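Local atomic coordinates of citrate synthase (Pyrobaculum aerophilum, PDB entry 2IBP), a protein that probably catalyses the condensation of oxaloacetate with acetyl-CoA and water to give citrate and CoA, the entry step of the tricarboxylic acid cycle. Residues Ala252-Leu261 and Asp346-Tyr354; Arg86-His94 and Arg176-Asn186. All blocks are in the same frame, centred on the assembly; numbering follows the deposited sequence. Where two conformers were deposited one is given.

Contact 1: Ala252-Leu261 and Asp346-Tyr354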
loop_
_atom_site.group_PDB
_atom_site.type_symbol
_atom_site.label_atom_id
_atom_site.label_comp_id
_atom_site.label_asym_id
_atom_site.label_seq_id
_atom_site.Cartn_x
_atom_site.Cartn_y
_atom_site.Cartn_z
ATOM N N ALA A 252 -3.388 15.881 12.782
ATOM C CA ALA A 252 -2.968 16.755 13.865
ATOM C C ALA A 252 -3.127 18.243 13.536
ATOM O O ALA A 252 -3.554 19.028 14.390
ATOM C CB ALA A 252 -1.526 16.445 14.272
ATOM N N ASN A 253 -2.798 18.650 12.312
ATOM C CA ASN A 253 -2.908 20.073 12.001
ATOM C C ASN A 253 -4.359 20.534 11.952
ATOM O O ASN A 253 -4.667 21.649 12.357
ATOM C CB ASN A 253 -2.048 20.530 10.803
ATOM C CG ASN A 253 -2.544 20.022 9.458
ATOM O OD1 ASN A 253 -3.377 19.112 9.371
ATOM N ND2 ASN A 253 -2.012 20.613 8.391
ATOM N N GLU A 254 -5.252 19.639 11.539
ATOM C CA GLU A 254 -6.678 19.907 11.564
ATOM C C GLU A 254 -7.159 19.964 13.018
ATOM O O GLU A 254 -7.877 20.876 13.405
ATOM C CB GLU A 254 -7.466 18.812 10.829
ATOM C CG GLU A 254 -8.952 18.824 11.183
ATOM C CD GLU A 254 -9.766 17.706 10.541
ATOM O OE1 GLU A 254 -9.235 16.985 9.673
ATOM O OE2 GLU A 254 -10.956 17.553 10.914
ATOM N N MET A 255 -6.750 18.983 13.825
ATOM C CA MET A 255 -7.204 18.937 15.211
ATOM C C MET A 255 -6.691 20.124 16.011
ATOM O O MET A 255 -7.403 20.628 16.896
ATOM C CB MET A 255 -6.839 17.609 15.867
ATOM C CG MET A 255 -7.482 16.393 15.176
ATOM S SD MET A 255 -9.237 16.609 14.795
ATOM C CE MET A 255 -9.895 17.097 16.390
ATOM N N ALA A 256 -5.477 20.583 15.703
ATOM C CA ALA A 256 -4.926 21.763 16.383
ATOM C C ALA A 256 -5.860 22.948 16.145
ATOM O O ALA A 256 -6.235 23.650 17.083
ATOM C CB ALA A 256 -3.524 22.081 15.871
ATOM N N VAL A 257 -6.249 23.164 14.886
ATOM C CA VAL A 257 -7.153 24.264 14.535
ATOM C C VAL A 257 -8.517 24.135 15.200
ATOM O O VAL A 257 -9.013 25.094 15.779
ATOM C CB VAL A 257 -7.285 24.450 13.013
ATOM C CG1 VAL A 257 -8.456 25.365 12.667
ATOM C CG2 VAL A 257 -5.977 25.002 12.457
ATOM N N ARG A 258 -9.122 22.954 15.131
ATOM C CA ARG A 258 -10.393 22.745 15.818
ATOM C C ARG A 258 -10.251 23.049 17.312
ATOM O O ARG A 258 -11.160 23.579 17.918
ATOM C CB ARG A 258 -10.869 21.310 15.644
ATOM C CG ARG A 258 -11.278 20.969 14.235
ATOM C CD ARG A 258 -11.789 19.556 14.187
ATOM N NE ARG A 258 -12.242 19.170 12.864
ATOM C CZ ARG A 258 -13.463 19.387 12.391
ATOM N NH1 ARG A 258 -14.354 20.065 13.106
ATOM N NH2 ARG A 258 -13.790 18.938 11.186
ATOM N N ASN A 259 -9.126 22.659 17.907
ATOM C CA ASN A 259 -8.875 22.929 19.314
ATOM C C ASN A 259 -8.761 24.409 19.584
ATOM O O ASN A 259 -9.277 24.895 20.599
ATOM C CB ASN A 259 -7.615 22.234 19.808
ATOM C CG ASN A 259 -7.803 20.741 19.989
ATOM O OD1 ASN A 259 -8.920 20.225 19.908
ATOM N ND2 ASN A 259 -6.721 20.058 20.340
ATOM N N TYR A 260 -8.045 25.133 18.723
ATOM C CA TYR A 260 -7.910 26.572 18.914
ATOM C C TYR A 260 -9.292 27.211 18.839
ATOM O O TYR A 260 -9.590 28.118 19.610
ATOM C CB TYR A 260 -6.966 27.235 17.892
ATOM C CG TYR A 260 -5.560 26.674 17.869
ATOM C CD1 TYR A 260 -4.885 26.375 19.045
ATOM C CD2 TYR A 260 -4.856 26.560 16.664
ATOM C CE1 TYR A 260 -3.572 25.894 19.025
ATOM C CE2 TYR A 260 -3.555 26.061 16.636
ATOM C CZ TYR A 260 -2.927 25.732 17.814
ATOM O OH TYR A 260 -1.649 25.219 17.803
ATOM N N LEU A 261 -10.129 26.741 17.918
ATOM C CA LEU A 261 -11.480 27.292 17.793
ATOM C C LEU A 261 -12.280 27.062 19.069
ATOM O O LEU A 261 -13.031 27.940 19.507
ATOM C CB LEU A 261 -12.210 26.693 16.595
ATOM C CG LEU A 261 -11.684 27.159 15.237
ATOM C CD1 LEU A 261 -12.270 26.291 14.125
ATOM C CD2 LEU A 261 -11.970 28.655 14.994
ATOM N N ASP A 346 2.707 20.828 12.832
ATOM C CA ASP A 346 1.252 20.670 12.935
ATOM C C ASP A 346 0.613 21.710 13.869
ATOM O O ASP A 346 -0.585 21.966 13.808
ATOM C CB ASP A 346 0.905 19.265 13.422
ATOM C CG ASP A 346 1.379 18.184 12.475
ATOM O OD1 ASP A 346 1.484 18.456 11.255
ATOM O OD2 ASP A 346 1.647 17.060 12.960
ATOM N N PHE A 347 1.417 22.257 14.773
ATOM C CA PHE A 347 0.938 23.262 15.710
ATOM C C PHE A 347 0.452 24.505 14.976
ATOM O O PHE A 347 -0.468 25.195 15.450
ATOM C CB PHE A 347 2.076 23.620 16.662
ATOM C CG PHE A 347 1.685 24.532 17.785
ATOM C CD1 PHE A 347 1.326 24.017 19.016
ATOM C CD2 PHE A 347 1.753 25.903 17.639
ATOM C CE1 PHE A 347 1.009 24.853 20.052
ATOM C CE2 PHE A 347 1.424 26.731 18.672
ATOM C CZ PHE A 347 1.061 26.202 19.881
ATOM N N TRP A 348 1.030 24.761 13.805
ATOM C CA TRP A 348 0.775 25.975 13.063
ATOM C C TRP A 348 0.140 25.816 11.699
ATOM O O TRP A 348 -0.582 26.695 11.263
ATOM C CB TRP A 348 2.106 26.696 12.773
ATOM C CG TRP A 348 2.825 27.186 13.956
ATOM C CD1 TRP A 348 3.910 26.631 14.542
ATOM C CD2 TRP A 348 2.462 28.315 14.760
ATOM N NE1 TRP A 348 4.285 27.368 15.638
ATOM C CE2 TRP A 348 3.404 28.403 15.803
ATOM C CE3 TRP A 348 1.456 29.281 14.675
ATOM C CZ2 TRP A 348 3.362 29.410 16.765
ATOM C CZ3 TRP A 348 1.408 30.268 15.637
ATOM C CH2 TRP A 348 2.360 30.320 16.666
ATOM N N SER A 349 0.454 24.716 11.005
ATOM C CA SER A 349 0.149 24.610 9.578
ATOM C C SER A 349 -1.294 24.599 9.103
ATOM O O SER A 349 -1.542 24.906 7.944
ATOM C CB SER A 349 0.877 23.421 8.971
ATOM O OG SER A 349 0.273 22.226 9.380
ATOM N N GLY A 350 -2.248 24.312 9.989
ATOM C CA GLY A 350 -3.653 24.324 9.606
ATOM C C GLY A 350 -4.281 25.700 9.610
ATOM O O GLY A 350 -5.326 25.918 8.997
ATOM N N ILE A 351 -3.606 26.657 10.237
ATOM C CA ILE A 351 -4.169 27.999 10.394
ATOM C C ILE A 351 -4.360 28.730 9.070
ATOM O O ILE A 351 -5.466 29.162 8.728
ATOM C CB ILE A 351 -3.329 28.826 11.363
ATOM C CG1 ILE A 351 -3.365 28.182 12.767
ATOM C CG2 ILE A 351 -3.825 30.279 11.376
ATOM C CD1 ILE A 351 -2.436 28.824 13.775
ATOM N N ALA A 352 -3.301 28.803 8.275
ATOM C CA ALA A 352 -3.389 29.462 6.990
ATOM C C ALA A 352 -4.385 28.749 6.086
ATOM O O ALA A 352 -5.235 29.399 5.481
ATOM C CB ALA A 352 -2.015 29.537 6.339
ATOM N N PHE A 353 -4.338 27.408 6.049
ATOM C CA PHE A 353 -5.259 26.653 5.192
ATOM C C PHE A 353 -6.694 26.994 5.558
ATOM O O PHE A 353 -7.537 27.217 4.698
ATOM C CB PHE A 353 -5.131 25.136 5.350
ATOM C CG PHE A 353 -3.856 24.532 4.820
ATOM C CD1 PHE A 353 -3.125 25.129 3.823
ATOM C CD2 PHE A 353 -3.502 23.254 5.225
ATOM C CE1 PHE A 353 -1.964 24.513 3.337
ATOM C CE2 PHE A 353 -2.374 22.627 4.727
ATOM C CZ PHE A 353 -1.633 23.244 3.761
ATOM N N TYR A 354 -6.971 26.980 6.857
ATOM C CA TYR A 354 -8.310 27.273 7.345
ATOM C C TYR A 354 -8.754 28.647 6.833
ATOM O O TYR A 354 -9.846 28.802 6.305
ATOM C CB TYR A 354 -8.339 27.221 8.878
ATOM C CG TYR A 354 -9.681 27.585 9.479
ATOM C CD1 TYR A 354 -10.618 26.615 9.789
ATOM C CD2 TYR A 354 -9.974 28.907 9.782
ATOM C CE1 TYR A 354 -11.838 26.958 10.320
ATOM C CE2 TYR A 354 -11.168 29.253 10.353
ATOM C CZ TYR A 354 -12.095 28.286 10.608
ATOM O OH TYR A 354 -13.296 28.670 11.165
HETATM O O HOH W 1 -2.501 23.565 12.731
#
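Tyr260 and Phe347 meet through one hydroxyl: Tyr260 OH donates to the carbonyl O of Phe347 at 2.6 Å, in the carbonyl plane on a lone pair, and the same OH lies over the centre of the Phe347 ring. The rings form a T-shaped pair, planes at 70°, the Tyr260 edge toward the Phe347 face; CG of Phe347 anti to its backbone N (chi1 -173°) folds that ring back under the hydroxyl. At the other end Asn253 ND2 donates to Ser349 OG at 3.0 Å, nearly in the amide plane. A water gives its hydrogens to Asn253 O and Asp346 O and accepts from Gly350 N. A CB on Gly350 would collide with Asn253 O and Val257 CG2; instead Val257 CG2 lies 3.4 Å from Gly350 C. Val257 CG1 and Leu261 CD1 pack against the Tyr354 ring. Helix 252-263 thus crosses helix 349-356, the segment axes 8.3 Å apart at closest and crossing at -75°. Further out, Leu319 touches Tyr260, Leu261 and Tyr354. With a phenylalanine at Tyr260 the hydroxyl is gone, and the Phe347 carbonyl would probably lose its side-chain donor and be held less firmly against helix 252-263. Asp346, predicted to be catalytic, has its backbone N bonded by Asn344 OD1 and its O by the water, which would help fix where its side chain starts; Ala252 CB lies 3.5 Å from Asp346 OD2.

Contact 2: Arg86-His94 and Arg176-Asn186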
loop_
_atom_site.group_PDB
_atom_site.type_symbol
_atom_site.label_atom_id
_atom_site.label_comp_id
_atom_site.label_asym_id
_atom_site.label_seq_id
_atom_site.Cartn_x
_atom_site.Cartn_y
_atom_site.Cartn_z
ATOM N N ARG A 86 7.921 20.678 -18.389
ATOM C CA ARG A 86 7.420 19.313 -18.418
ATOM C C ARG A 86 6.323 19.166 -17.377
ATOM O O ARG A 86 5.254 18.640 -17.659
ATOM C CB ARG A 86 8.530 18.286 -18.139
ATOM C CG ARG A 86 9.570 18.168 -19.247
ATOM C CD ARG A 86 10.457 16.940 -19.041
ATOM N NE ARG A 86 11.175 16.929 -17.766
ATOM C CZ ARG A 86 12.376 17.447 -17.571
ATOM N NH1 ARG A 86 12.972 18.145 -18.545
ATOM N NH2 ARG A 86 12.945 17.356 -16.383
ATOM N N MET A 87 6.577 19.698 -16.187
ATOM C CA MET A 87 5.600 19.606 -15.101
ATOM C C MET A 87 4.302 20.292 -15.516
ATOM O O MET A 87 3.232 19.757 -15.319
ATOM C CB MET A 87 6.169 20.205 -13.806
ATOM C CG MET A 87 7.445 19.516 -13.350
ATOM S SD MET A 87 7.086 17.875 -12.742
ATOM C CE MET A 87 6.580 18.437 -11.115
ATOM N N LYS A 88 4.397 21.456 -16.147
ATOM C CA LYS A 88 3.196 22.152 -16.596
ATOM C C LYS A 88 2.392 21.307 -17.578
ATOM O O LYS A 88 1.160 21.282 -17.519
ATOM C CB LYS A 88 3.558 23.507 -17.188
ATOM C CG LYS A 88 3.884 24.523 -16.146
ATOM C CD LYS A 88 4.417 25.804 -16.736
ATOM C CE LYS A 88 4.578 26.843 -15.663
ATOM N NZ LYS A 88 5.049 28.130 -16.224
ATOM N N LYS A 89 3.086 20.656 -18.514
ATOM C CA LYS A 89 2.452 19.792 -19.498
ATOM C C LYS A 89 1.788 18.590 -18.806
ATOM O O LYS A 89 0.736 18.122 -19.234
ATOM C CB LYS A 89 3.493 19.271 -20.489
ATOM C CG LYS A 89 2.918 18.425 -21.611
ATOM C CD LYS A 89 4.010 17.935 -22.568
ATOM C CE LYS A 89 4.980 16.976 -21.875
ATOM N NZ LYS A 89 5.982 16.400 -22.821
ATOM N N TYR A 90 2.406 18.112 -17.737
ATOM C CA TYR A 90 1.884 16.943 -17.043
ATOM C C TYR A 90 0.729 17.206 -16.101
ATOM O O TYR A 90 0.078 16.261 -15.663
ATOM C CB TYR A 90 2.974 16.272 -16.216
ATOM C CG TYR A 90 4.166 15.800 -16.989
ATOM C CD1 TYR A 90 4.028 15.265 -18.258
ATOM C CD2 TYR A 90 5.399 15.721 -16.375
ATOM C CE1 TYR A 90 5.139 14.807 -18.947
ATOM C CE2 TYR A 90 6.495 15.233 -17.029
ATOM C CZ TYR A 90 6.361 14.772 -18.307
ATOM O OH TYR A 90 7.478 14.312 -18.954
ATOM N N ARG A 91 0.460 18.463 -15.772
ATOM C CA ARG A 91 -0.585 18.761 -14.789
ATOM C C ARG A 91 -1.950 18.197 -15.119
ATOM O O ARG A 91 -2.685 17.781 -14.220
ATOM C CB ARG A 91 -0.736 20.266 -14.592
ATOM C CG ARG A 91 0.442 20.911 -13.971
ATOM C CD ARG A 91 0.220 22.397 -13.926
ATOM N NE ARG A 91 1.347 23.085 -13.323
ATOM C CZ ARG A 91 1.489 24.407 -13.306
ATOM N NH1 ARG A 91 0.620 25.178 -13.940
ATOM N NH2 ARG A 91 2.528 24.946 -12.708
ATOM N N GLU A 92 -2.346 18.241 -16.381
ATOM C CA GLU A 92 -3.687 17.812 -16.758
ATOM C C GLU A 92 -3.827 16.305 -16.629
ATOM O O GLU A 92 -2.855 15.569 -16.819
ATOM C CB GLU A 92 -4.028 18.251 -18.177
ATOM C CG GLU A 92 -5.451 17.957 -18.617
ATOM C CD GLU A 92 -6.524 18.571 -17.728
ATOM O OE1 GLU A 92 -7.072 19.628 -18.103
ATOM O OE2 GLU A 92 -6.791 18.032 -16.634
ATOM N N LEU A 93 -5.021 15.872 -16.247
ATOM C CA LEU A 93 -5.292 14.471 -16.052
ATOM C C LEU A 93 -5.953 13.882 -17.283
ATOM O O LEU A 93 -6.594 14.580 -18.076
ATOM C CB LEU A 93 -6.209 14.285 -14.836
ATOM C CG LEU A 93 -5.692 14.894 -13.542
ATOM C CD1 LEU A 93 -6.774 14.799 -12.436
ATOM C CD2 LEU A 93 -4.373 14.245 -13.124
ATOM N N HIS A 94 -5.828 12.563 -17.401
ATOM C CA HIS A 94 -6.470 11.793 -18.458
ATOM C C HIS A 94 -7.984 11.847 -18.232
ATOM O O HIS A 94 -8.453 11.838 -17.080
ATOM C CB HIS A 94 -5.996 10.340 -18.369
ATOM C CG HIS A 94 -6.428 9.485 -19.521
ATOM N ND1 HIS A 94 -7.703 8.973 -19.635
ATOM C CD2 HIS A 94 -5.737 9.016 -20.589
ATOM C CE1 HIS A 94 -7.790 8.258 -20.745
ATOM N NE2 HIS A 94 -6.610 8.270 -21.345
ATOM N N ARG A 176 -9.380 23.922 -14.986
ATOM C CA ARG A 176 -8.217 23.238 -15.505
ATOM C C ARG A 176 -6.940 24.022 -15.266
ATOM O O ARG A 176 -6.982 25.228 -15.010
ATOM C CB ARG A 176 -8.422 22.842 -16.964
ATOM C CG ARG A 176 -9.578 21.859 -17.108
ATOM C CD ARG A 176 -9.765 21.329 -18.509
ATOM N NE ARG A 176 -10.931 20.450 -18.563
ATOM C CZ ARG A 176 -10.920 19.153 -18.259
ATOM N NH1 ARG A 176 -9.794 18.555 -17.892
ATOM N NH2 ARG A 176 -12.041 18.447 -18.333
ATOM N N PRO A 177 -5.797 23.320 -15.276
ATOM C CA PRO A 177 -4.541 23.977 -14.956
ATOM C C PRO A 177 -4.156 25.103 -15.887
ATOM O O PRO A 177 -4.298 24.979 -17.109
ATOM C CB PRO A 177 -3.501 22.859 -15.064
ATOM C CG PRO A 177 -4.264 21.587 -15.039
ATOM C CD PRO A 177 -5.617 21.879 -15.572
ATOM N N ARG A 178 -3.708 26.200 -15.292
ATOM C CA ARG A 178 -3.190 27.335 -16.052
ATOM C C ARG A 178 -1.685 27.217 -16.221
ATOM O O ARG A 178 -0.888 27.230 -15.270
ATOM C CB ARG A 178 -3.558 28.666 -15.407
ATOM C CG ARG A 178 -4.820 29.277 -15.970
ATOM C CD ARG A 178 -5.158 30.553 -15.275
ATOM N NE ARG A 178 -4.121 31.565 -15.442
ATOM C CZ ARG A 178 -4.169 32.756 -14.856
ATOM N NH1 ARG A 178 -5.177 33.069 -14.047
ATOM N NH2 ARG A 178 -3.190 33.620 -15.045
ATOM N N ASP A 179 -1.305 27.162 -17.482
ATOM C CA ASP A 179 0.058 26.979 -17.871
ATOM C C ASP A 179 0.969 28.124 -17.431
ATOM O O ASP A 179 2.170 27.939 -17.264
ATOM C CB ASP A 179 0.054 26.890 -19.397
ATOM C CG ASP A 179 0.965 25.851 -19.915
ATOM O OD1 ASP A 179 1.107 24.812 -19.242
ATOM O OD2 ASP A 179 1.382 25.999 -21.075
ATOM N N ASP A 180 0.399 29.312 -17.217
ATOM C CA ASP A 180 1.193 30.478 -16.843
ATOM C C ASP A 180 1.404 30.646 -15.345
ATOM O O ASP A 180 2.055 31.600 -14.903
ATOM C CB ASP A 180 0.590 31.758 -17.418
ATOM C CG ASP A 180 -0.793 32.047 -16.897
ATOM O OD1 ASP A 180 -1.598 31.107 -16.755
ATOM O OD2 ASP A 180 -1.104 33.237 -16.684
ATOM N N LEU A 181 0.806 29.758 -14.556
ATOM C CA LEU A 181 0.943 29.827 -13.115
ATOM C C LEU A 181 1.905 28.767 -12.600
ATOM O O LEU A 181 2.004 27.671 -13.170
ATOM C CB LEU A 181 -0.411 29.624 -12.435
ATOM C CG LEU A 181 -1.469 30.688 -12.684
ATOM C CD1 LEU A 181 -2.738 30.369 -11.890
ATOM C CD2 LEU A 181 -0.885 32.047 -12.285
ATOM N N GLY A 182 2.571 29.089 -11.501
ATOM C CA GLY A 182 3.458 28.166 -10.814
ATOM C C GLY A 182 2.670 27.041 -10.162
ATOM O O GLY A 182 1.447 27.074 -10.083
ATOM N N HIS A 183 3.386 26.064 -9.645
ATOM C CA HIS A 183 2.760 24.856 -9.099
ATOM C C HIS A 183 1.780 25.173 -7.967
ATOM O O HIS A 183 0.591 24.771 -8.019
ATOM C CB HIS A 183 3.867 23.931 -8.611
ATOM C CG HIS A 183 3.418 22.548 -8.305
ATOM N ND1 HIS A 183 3.309 21.573 -9.276
ATOM C CD2 HIS A 183 3.209 21.924 -7.123
ATOM C CE1 HIS A 183 2.935 20.439 -8.710
ATOM N NE2 HIS A 183 2.891 20.616 -7.402
ATOM N N ALA A 184 2.257 25.928 -6.969
ATOM C CA ALA A 184 1.445 26.307 -5.810
ATOM C C ALA A 184 0.320 27.274 -6.209
ATOM O O ALA A 184 -0.843 27.096 -5.841
ATOM C CB ALA A 184 2.320 26.929 -4.751
ATOM N N ALA A 185 0.654 28.307 -6.980
ATOM C CA ALA A 185 -0.371 29.262 -7.415
ATOM C C ALA A 185 -1.455 28.592 -8.232
ATOM O O ALA A 185 -2.651 28.851 -8.067
ATOM C CB ALA A 185 0.246 30.408 -8.222
ATOM N N ASN A 186 -1.045 27.706 -9.122
ATOM C CA ASN A 186 -1.996 27.039 -9.949
ATOM C C ASN A 186 -2.947 26.185 -9.111
ATOM O O ASN A 186 -4.131 26.072 -9.423
ATOM C CB ASN A 186 -1.311 26.159 -10.959
ATOM C CG ASN A 186 -2.291 25.484 -11.850
ATOM O OD1 ASN A 186 -3.000 26.144 -12.609
ATOM N ND2 ASN A 186 -2.391 24.148 -11.740
HETATM O O HOH W 2 -0.159 23.662 -16.814
HETATM O O HOH W 3 4.747 30.094 -14.360
HETATM O O HOH W 4 3.749 22.346 -11.867
HETATM O O HOH W 5 -9.089 15.701 -18.811
#
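Arg91 reaches across to the Leu181 carbonyl and grips its O end-on with both terminal nitrogens, NH2 at 2.8 Å and NH1 at 3.0 Å, the oxygen lying 1° from the guanidinium plane. The chain is extended from CG to NE, which carries the group past Pro177, where Arg91 CB meets Pro177 CG at 3.8 Å. One face of the guanidinium stacks on the Asn186 amide, planes 12° apart, and Lys88 CG covers the centre of the opposite face, so the group is sandwiched. Asn186 OD1 in turn accepts from Arg178 N; a water joins Arg91 NE to His183 ND1.

The outer side is looser. Lys88 NZ makes a weak bond to Asp179 O at 3.1 Å and reaches Asp180 O through a water whose bond to that oxygen is weak. In the conformer given, exposed Arg176 NH1 forms a salt bridge with Glu92 OE1 at 2.9 Å, from above the carboxylate plane, a link that may not hold in the other conformer; Glu92 OE2 is held by Leu93 N and by Tyr164 OH of helix 141-169. An arginine thus bonds end-on to the last carbonyl of the type I turn Arg178-Leu181, just before the Gly182 N-cap of helix 183-192, within the largely helical citrate synthase fold.

Contact 1 and contact 2 lie about 28 Å apart between centres and about 9 Å between nearest atoms, without touching; both segments of contact 2 (86-94 and 176-186) precede those of contact 1 (252-261 and 346-354) along the chain. Contact 1 lies at the predicted active site, since it contains Asp346, whose side chain is about 6 Å from that of His289, likewise predicted. The side chain of Phe347 is about 11 Å from that of Glu304, a magnesium ligand of this protein, although no magnesium is bound to this chain here. The side chain of Tyr354 is about 4 Å from a bound acetate, probably from the crystallisation liquor. Contact 2 is remote from these sites and partly exposed.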